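Local coordinates for De Novo Protein OR329 (Artificial gene, PDB 4HXT) that has no known natural function but is a computationally designed armadillo-like helical repeat protein, probably made to self-assemble into a cyclic homo-oligomer, at residues A[9-14]-A[20-25]; A[196-199]-A[204-207]; A[219-224]-A[231-236]. All coordinates share one frame; numbering follows the deposited sequence.

Interaction 1: residues A[9-14]-A[20-25]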
# COMPACT_ATOMS: atom_id res chain seq x y z
N LYS A 9 -21.32 -15.03 -24.24
CA LYS A 9 -22.19 -14.60 -25.33
C LYS A 9 -23.65 -14.63 -24.87
O LYS A 9 -24.44 -13.76 -25.21
CB LYS A 9 -22.01 -15.49 -26.56
CG LYS A 9 -22.64 -14.91 -27.81
CD LYS A 9 -22.60 -15.88 -28.98
CE LYS A 9 -23.01 -15.19 -30.27
NZ LYS A 9 -24.27 -14.41 -30.10
N LEU A 10 -23.98 -15.65 -24.07
CA LEU A 10 -25.34 -15.81 -23.56
C LEU A 10 -25.72 -14.70 -22.58
O LEU A 10 -26.90 -14.48 -22.31
CB LEU A 10 -25.47 -17.18 -22.88
CG LEU A 10 -25.30 -18.38 -23.81
CD1 LEU A 10 -25.26 -19.68 -23.01
CD2 LEU A 10 -26.44 -18.40 -24.82
N LEU A 11 -24.72 -14.01 -22.05
CA LEU A 11 -24.97 -12.92 -21.11
C LEU A 11 -25.74 -11.82 -21.82
O LEU A 11 -26.45 -11.03 -21.20
CB LEU A 11 -23.66 -12.36 -20.58
CG LEU A 11 -22.86 -13.26 -19.65
CD1 LEU A 11 -21.50 -12.64 -19.37
CD2 LEU A 11 -23.65 -13.48 -18.36
N THR A 12 -25.57 -11.80 -23.11
CA THR A 12 -26.23 -10.75 -23.96
C THR A 12 -27.57 -11.19 -24.47
O THR A 12 -28.19 -10.43 -25.18
CB THR A 12 -25.38 -10.43 -25.21
OG1 THR A 12 -25.16 -11.61 -25.99
CG2 THR A 12 -24.05 -9.86 -24.79
N SER A 13 -28.08 -12.34 -24.06
CA SER A 13 -29.40 -12.80 -24.46
C SER A 13 -30.45 -11.79 -24.01
O SER A 13 -30.22 -11.02 -23.07
CB SER A 13 -29.71 -14.16 -23.82
OG SER A 13 -31.04 -14.57 -24.13
N THR A 14 -31.59 -11.77 -24.69
CA THR A 14 -32.66 -10.84 -24.35
C THR A 14 -33.61 -11.47 -23.35
O THR A 14 -34.57 -10.84 -22.90
CB THR A 14 -33.46 -10.41 -25.60
OG1 THR A 14 -33.90 -11.58 -26.31
CG2 THR A 14 -32.60 -9.55 -26.52
N LYS A 20 -29.36 -14.66 -16.50
CA LYS A 20 -29.15 -15.04 -15.11
C LYS A 20 -28.37 -16.34 -15.00
O LYS A 20 -27.45 -16.47 -14.18
CB LYS A 20 -30.48 -15.23 -14.39
CG LYS A 20 -31.27 -13.96 -14.21
CD LYS A 20 -32.57 -14.20 -13.45
CE LYS A 20 -33.66 -14.80 -14.34
NZ LYS A 20 -34.96 -14.88 -13.62
N GLU A 21 -28.76 -17.31 -15.82
CA GLU A 21 -28.17 -18.63 -15.89
C GLU A 21 -26.72 -18.59 -16.38
O GLU A 21 -25.87 -19.31 -15.87
CB GLU A 21 -29.01 -19.50 -16.85
CG GLU A 21 -28.59 -20.99 -16.90
CD GLU A 21 -28.65 -21.65 -15.54
OE1 GLU A 21 -29.28 -21.07 -14.62
OE2 GLU A 21 -28.09 -22.76 -15.40
N ALA A 22 -26.45 -17.77 -17.40
CA ALA A 22 -25.09 -17.63 -17.91
C ALA A 22 -24.20 -16.99 -16.84
O ALA A 22 -23.08 -17.44 -16.59
CB ALA A 22 -25.08 -16.78 -19.19
N ALA A 23 -24.71 -15.94 -16.20
CA ALA A 23 -23.97 -15.24 -15.16
C ALA A 23 -23.75 -16.19 -13.99
O ALA A 23 -22.68 -16.20 -13.39
CB ALA A 23 -24.75 -14.01 -14.70
N ARG A 24 -24.77 -16.97 -13.67
CA ARG A 24 -24.68 -17.91 -12.56
C ARG A 24 -23.61 -18.96 -12.86
O ARG A 24 -22.79 -19.29 -12.00
CB ARG A 24 -26.04 -18.56 -12.31
CG ARG A 24 -26.20 -19.18 -10.94
CD ARG A 24 -27.64 -19.13 -10.45
NE ARG A 24 -28.58 -19.79 -11.35
CZ ARG A 24 -29.45 -19.16 -12.14
NH1 ARG A 24 -29.49 -17.83 -12.15
NH2 ARG A 24 -30.29 -19.84 -12.90
N ASP A 25 -23.61 -19.48 -14.09
CA ASP A 25 -22.61 -20.48 -14.46
C ASP A 25 -21.21 -19.86 -14.44
O ASP A 25 -20.25 -20.51 -14.06
CB ASP A 25 -22.90 -21.06 -15.84
CG ASP A 25 -24.17 -21.89 -15.87
OD1 ASP A 25 -24.43 -22.60 -14.88
OD2 ASP A 25 -24.90 -21.84 -16.88

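Interaction 2: residues A[196-199]-A[204-207]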
# COMPACT_ATOMS: atom_id res chain seq x y z
N ASN A 196 -6.88 -1.91 11.68
CA ASN A 196 -6.25 -1.43 10.45
C ASN A 196 -6.24 0.09 10.39
O ASN A 196 -5.24 0.69 10.01
CB ASN A 196 -6.97 -2.02 9.24
CG ASN A 196 -6.67 -3.49 9.05
OD1 ASN A 196 -5.74 -4.02 9.66
ND2 ASN A 196 -7.43 -4.16 8.20
N ILE A 197 -7.35 0.70 10.77
CA ILE A 197 -7.44 2.15 10.79
C ILE A 197 -6.40 2.68 11.76
O ILE A 197 -5.79 3.73 11.52
CB ILE A 197 -8.85 2.61 11.25
CG1 ILE A 197 -9.87 2.31 10.15
CG2 ILE A 197 -8.83 4.09 11.62
CD1 ILE A 197 -11.30 2.55 10.56
N ALA A 198 -6.18 1.95 12.85
CA ALA A 198 -5.22 2.37 13.86
C ALA A 198 -3.75 2.28 13.43
O ALA A 198 -2.86 2.77 14.14
CB ALA A 198 -5.43 1.55 15.15
N SER A 199 -3.48 1.67 12.28
CA SER A 199 -2.10 1.59 11.80
C SER A 199 -1.88 2.75 10.82
O SER A 199 -0.83 2.84 10.17
CB SER A 199 -1.84 0.26 11.10
OG SER A 199 -2.59 0.16 9.90
N ALA A 204 -6.24 9.49 12.54
CA ALA A 204 -7.18 8.37 12.61
C ALA A 204 -7.23 7.86 14.05
O ALA A 204 -8.29 7.46 14.53
CB ALA A 204 -6.74 7.26 11.66
N ILE A 205 -6.09 7.88 14.73
CA ILE A 205 -6.03 7.44 16.13
C ILE A 205 -6.89 8.38 16.96
O ILE A 205 -7.66 7.95 17.82
CB ILE A 205 -4.58 7.49 16.68
CG1 ILE A 205 -3.68 6.56 15.87
CG2 ILE A 205 -4.57 7.08 18.16
CD1 ILE A 205 -4.10 5.11 15.90
N LYS A 206 -6.76 9.67 16.68
CA LYS A 206 -7.53 10.69 17.38
C LYS A 206 -9.04 10.43 17.23
O LYS A 206 -9.81 10.56 18.18
CB LYS A 206 -7.14 12.06 16.82
CG LYS A 206 -7.75 13.25 17.52
CD LYS A 206 -9.03 13.68 16.84
CE LYS A 206 -9.39 15.10 17.26
NZ LYS A 206 -10.63 15.55 16.58
N ALA A 207 -9.46 10.04 16.03
CA ALA A 207 -10.87 9.75 15.78
C ALA A 207 -11.32 8.56 16.63
O ALA A 207 -12.41 8.57 17.23
CB ALA A 207 -11.09 9.45 14.30

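Interaction 3: residues A[219-224]-A[231-236]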
# COMPACT_ATOMS: atom_id res chain seq x y z
N LYS A 219 -12.47 -3.61 26.61
CA LYS A 219 -13.42 -4.60 27.09
C LYS A 219 -13.42 -5.86 26.23
O LYS A 219 -13.67 -6.96 26.73
CB LYS A 219 -14.83 -4.01 27.16
CG LYS A 219 -15.84 -4.95 27.81
CD LYS A 219 -17.15 -4.27 28.12
CE LYS A 219 -18.11 -5.23 28.82
NZ LYS A 219 -19.40 -4.59 29.19
N LEU A 220 -13.13 -5.71 24.94
CA LEU A 220 -13.10 -6.85 24.04
C LEU A 220 -11.93 -7.78 24.31
O LEU A 220 -11.84 -8.87 23.74
CB LEU A 220 -13.06 -6.39 22.57
CG LEU A 220 -14.33 -5.73 22.02
CD1 LEU A 220 -14.16 -5.48 20.53
CD2 LEU A 220 -15.53 -6.63 22.27
N LEU A 221 -11.01 -7.34 25.17
CA LEU A 221 -9.87 -8.19 25.51
C LEU A 221 -10.39 -9.43 26.24
O LEU A 221 -9.69 -10.44 26.33
CB LEU A 221 -8.88 -7.42 26.41
CG LEU A 221 -8.08 -6.31 25.73
CD1 LEU A 221 -7.27 -5.54 26.76
CD2 LEU A 221 -7.18 -6.91 24.67
N THR A 222 -11.61 -9.34 26.76
CA THR A 222 -12.23 -10.46 27.48
C THR A 222 -13.17 -11.27 26.58
O THR A 222 -13.80 -12.22 27.04
CB THR A 222 -13.05 -9.98 28.70
OG1 THR A 222 -14.13 -9.16 28.24
CG2 THR A 222 -12.17 -9.19 29.66
N SER A 223 -13.28 -10.89 25.32
CA SER A 223 -14.15 -11.61 24.39
C SER A 223 -13.79 -13.09 24.33
O SER A 223 -12.62 -13.45 24.36
CB SER A 223 -14.05 -11.01 22.99
OG SER A 223 -14.72 -11.83 22.04
N THR A 224 -14.81 -13.94 24.24
CA THR A 224 -14.58 -15.38 24.15
C THR A 224 -14.18 -15.76 22.72
O THR A 224 -13.79 -16.89 22.45
CB THR A 224 -15.83 -16.19 24.56
OG1 THR A 224 -16.97 -15.72 23.82
CG2 THR A 224 -16.10 -16.04 26.05
N GLU A 231 -7.76 -9.05 17.29
CA GLU A 231 -7.87 -7.76 16.61
C GLU A 231 -7.88 -6.62 17.62
O GLU A 231 -7.26 -5.57 17.40
CB GLU A 231 -9.15 -7.69 15.77
CG GLU A 231 -9.21 -8.65 14.58
CD GLU A 231 -8.10 -8.41 13.57
OE1 GLU A 231 -7.55 -7.28 13.51
OE2 GLU A 231 -7.77 -9.35 12.81
N ALA A 232 -8.56 -6.81 18.74
CA ALA A 232 -8.62 -5.77 19.77
C ALA A 232 -7.23 -5.49 20.30
O ALA A 232 -6.89 -4.33 20.56
CB ALA A 232 -9.55 -6.19 20.91
N GLN A 233 -6.41 -6.53 20.46
CA GLN A 233 -5.05 -6.35 20.95
C GLN A 233 -4.19 -5.60 19.94
O GLN A 233 -3.41 -4.72 20.31
CB GLN A 233 -4.39 -7.70 21.27
CG GLN A 233 -4.69 -8.22 22.66
CD GLN A 233 -4.05 -9.57 22.95
OE1 GLN A 233 -2.92 -9.84 22.54
NE2 GLN A 233 -4.77 -10.43 23.67
N ARG A 234 -4.33 -5.95 18.67
CA ARG A 234 -3.57 -5.30 17.62
C ARG A 234 -3.97 -3.82 17.55
O ARG A 234 -3.12 -2.94 17.43
CB ARG A 234 -3.81 -5.98 16.27
CG ARG A 234 -3.00 -5.40 15.12
CD ARG A 234 -2.93 -6.37 13.94
NE ARG A 234 -4.21 -6.53 13.25
CZ ARG A 234 -4.66 -5.71 12.30
NH1 ARG A 234 -3.94 -4.68 11.91
NH2 ARG A 234 -5.84 -5.93 11.74
N ALA A 235 -5.27 -3.56 17.63
CA ALA A 235 -5.78 -2.20 17.57
C ALA A 235 -5.24 -1.38 18.74
O ALA A 235 -4.80 -0.24 18.56
CB ALA A 235 -7.31 -2.22 17.60
N LEU A 236 -5.26 -1.96 19.94
CA LEU A 236 -4.76 -1.28 21.13
C LEU A 236 -3.27 -0.95 21.01
O LEU A 236 -2.84 0.15 21.38
CB LEU A 236 -5.01 -2.14 22.37
CG LEU A 236 -6.47 -2.22 22.82
CD1 LEU A 236 -6.62 -3.23 23.95
CD2 LEU A 236 -6.92 -0.84 23.27

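Interaction 1: residues A[9-14]-A[20-25]
No flat side chain carries the meeting of Leu10 and Leu11 with Ala22 and Ala23; beside it, one face of the Arg24 guanidinium appears to lie off-centre over CA of Glu21, though the exact place of the group is doubtful. The contact itself is aliphatic. CB of Ala22 sits between two leucines, 3.7 Å from Leu10 CB and 3.7 Å from Leu11 CD2. The same CD2 methyl of Leu11 comes down on the backbone N of Ala23, at 3.4 Å, and grazes its CB. It gets there because CG stands beside the backbone N, anti to the carbonyl carbon (chi1 -69°), which turns the branch toward helix 16-30. This is the turn of a helical hairpin in an armadillo-like solenoid: helix 3-10 runs into a type I turn from Leu10 to Ser13, where Ser13 N bonds Leu10 O at 3.0 Å, and the chain then enters helix 16-30. A second tie comes from Gln19, whose NE2 bonds Leu11 O. Beyond the pair, Leu11 is covered by Leu26 of helix 16-30 and by Val48, Leu49 and Leu52 of helix 45-52.

Interaction 2: residues A[196-199]-A[204-207]
Ile197 faces Ala204 and Ala198 faces Ile205, so each segment contributes one branched side chain and one bare methyl, with the long partner swapped from one pair to the next. Ile197 uses its CG2 branch: the methyl is anti to the backbone N and meets CB of Ala204 at 3.8 Å, while CG1 (chi1 -71°) takes the position beside that nitrogen. The alanine methyl also packs on the carbonyl, with Ala204 CB 3.7 Å from Ile197 O. Ile205 works with its other branch. A second bend at chi2 (-61°) carries CD1 over the backbone of Ala198, where it lies 3.2 Å from Ala198 O, 3.6 Å from Ala198 CA and 3.9 Å from Ala198 CB. Ala198, with only a methyl, lets its CA come within 5.6 Å of Ile205 CA. The contact joins the end of helix 184-197 to helix 202-210 at a junction between successive armadillo-like repeats. Helix 226-241 adds Ile239 against both Ala198 and Ile205, and Ile163 of helix 160-168 touches both Ile197 and Ala204. At the end of helix 184-197, Asn196 O is gripped twice, by Ser199 N and by Ser199 OG at 2.7 Å, the hydroxyl standing 17° out of the carbonyl plane. Between the two segments the chemistry is thus purely van der Waals: four buried residues hold by fit of shape, and the close seat of Ile205 CD1 on Ala198 O marks where that fit is tightest.

Interaction 3: residues A[219-224]-A[231-236]
Leu221 meets Leu236 tip to tip, CD1 of Leu221 lying 3.7 Å from CD1 of Leu236, and the same leucine turns its other methyl to Gln233. There the side chains cross at about a right angle: Leu221 CD2 rests 3.5 Å from Gln233 CG, on the aliphatic part of the glutamine, short of its amide. A separate touch pairs Leu220 CB with Ala232 CB at 3.9 Å. With CG anti to the carbonyl carbon (chi1 -71°), the fork of Leu221 points its two methyls at helix 226-241. Were an alanine here instead, both methyl contacts would be gone, and Leu236 CD1 and the CG of Gln233 would probably lose their packing partner and be freer to move.

The next shell fixes the backbone that presents these groups. Lys219 O takes two bonds from Thr222, one from its N and one from OG1 at 2.7 Å, the hydroxyl approaching almost head-on to the carbonyl (170°). Ser223 N bonds Leu220 O, Gln229 NE2 bonds Leu221 O, and Ser223 OG bonds Asp225 N, tying the connection to the start of helix 226-241. On that helix Glu231 OE1 offers its syn lone pair to Arg234 NH2 in a 2.8 Å salt bridge, the oxygen standing 26° out of the guanidinium plane. Leu217 of helix 213-219 backs Leu236, while Gln187 of helix 184-197 touches Leu220. The residues following helix 213-219 thus fold against helix 226-241, as in the helical hairpins that build armadillo-like repeat solenoids.

How the interactions relate
Along the chain the three contacts come in series: interaction 1 near the N-terminus, then interactions 2 and 3 close together near the C-terminus. Interaction 1 lies across the chain's centre from the others, its centre 44 Å from that of interaction 2 and 46 Å from that of interaction 3. Interactions 1 and 3 are equivalent turns carrying the same Lys-Leu-Leu-Thr-Ser-Thr run, one near each end of the solenoid, so that Ala23 and Gln233 occupy matching places. Interactions 2 and 3, with centres 15 Å apart, touch: Asn196 OD1 and Arg234 NH2, 2.8 Å apart, probably form a hydrogen bond linking helices 184-197 and 226-241, as expected for repeats stacked side by side.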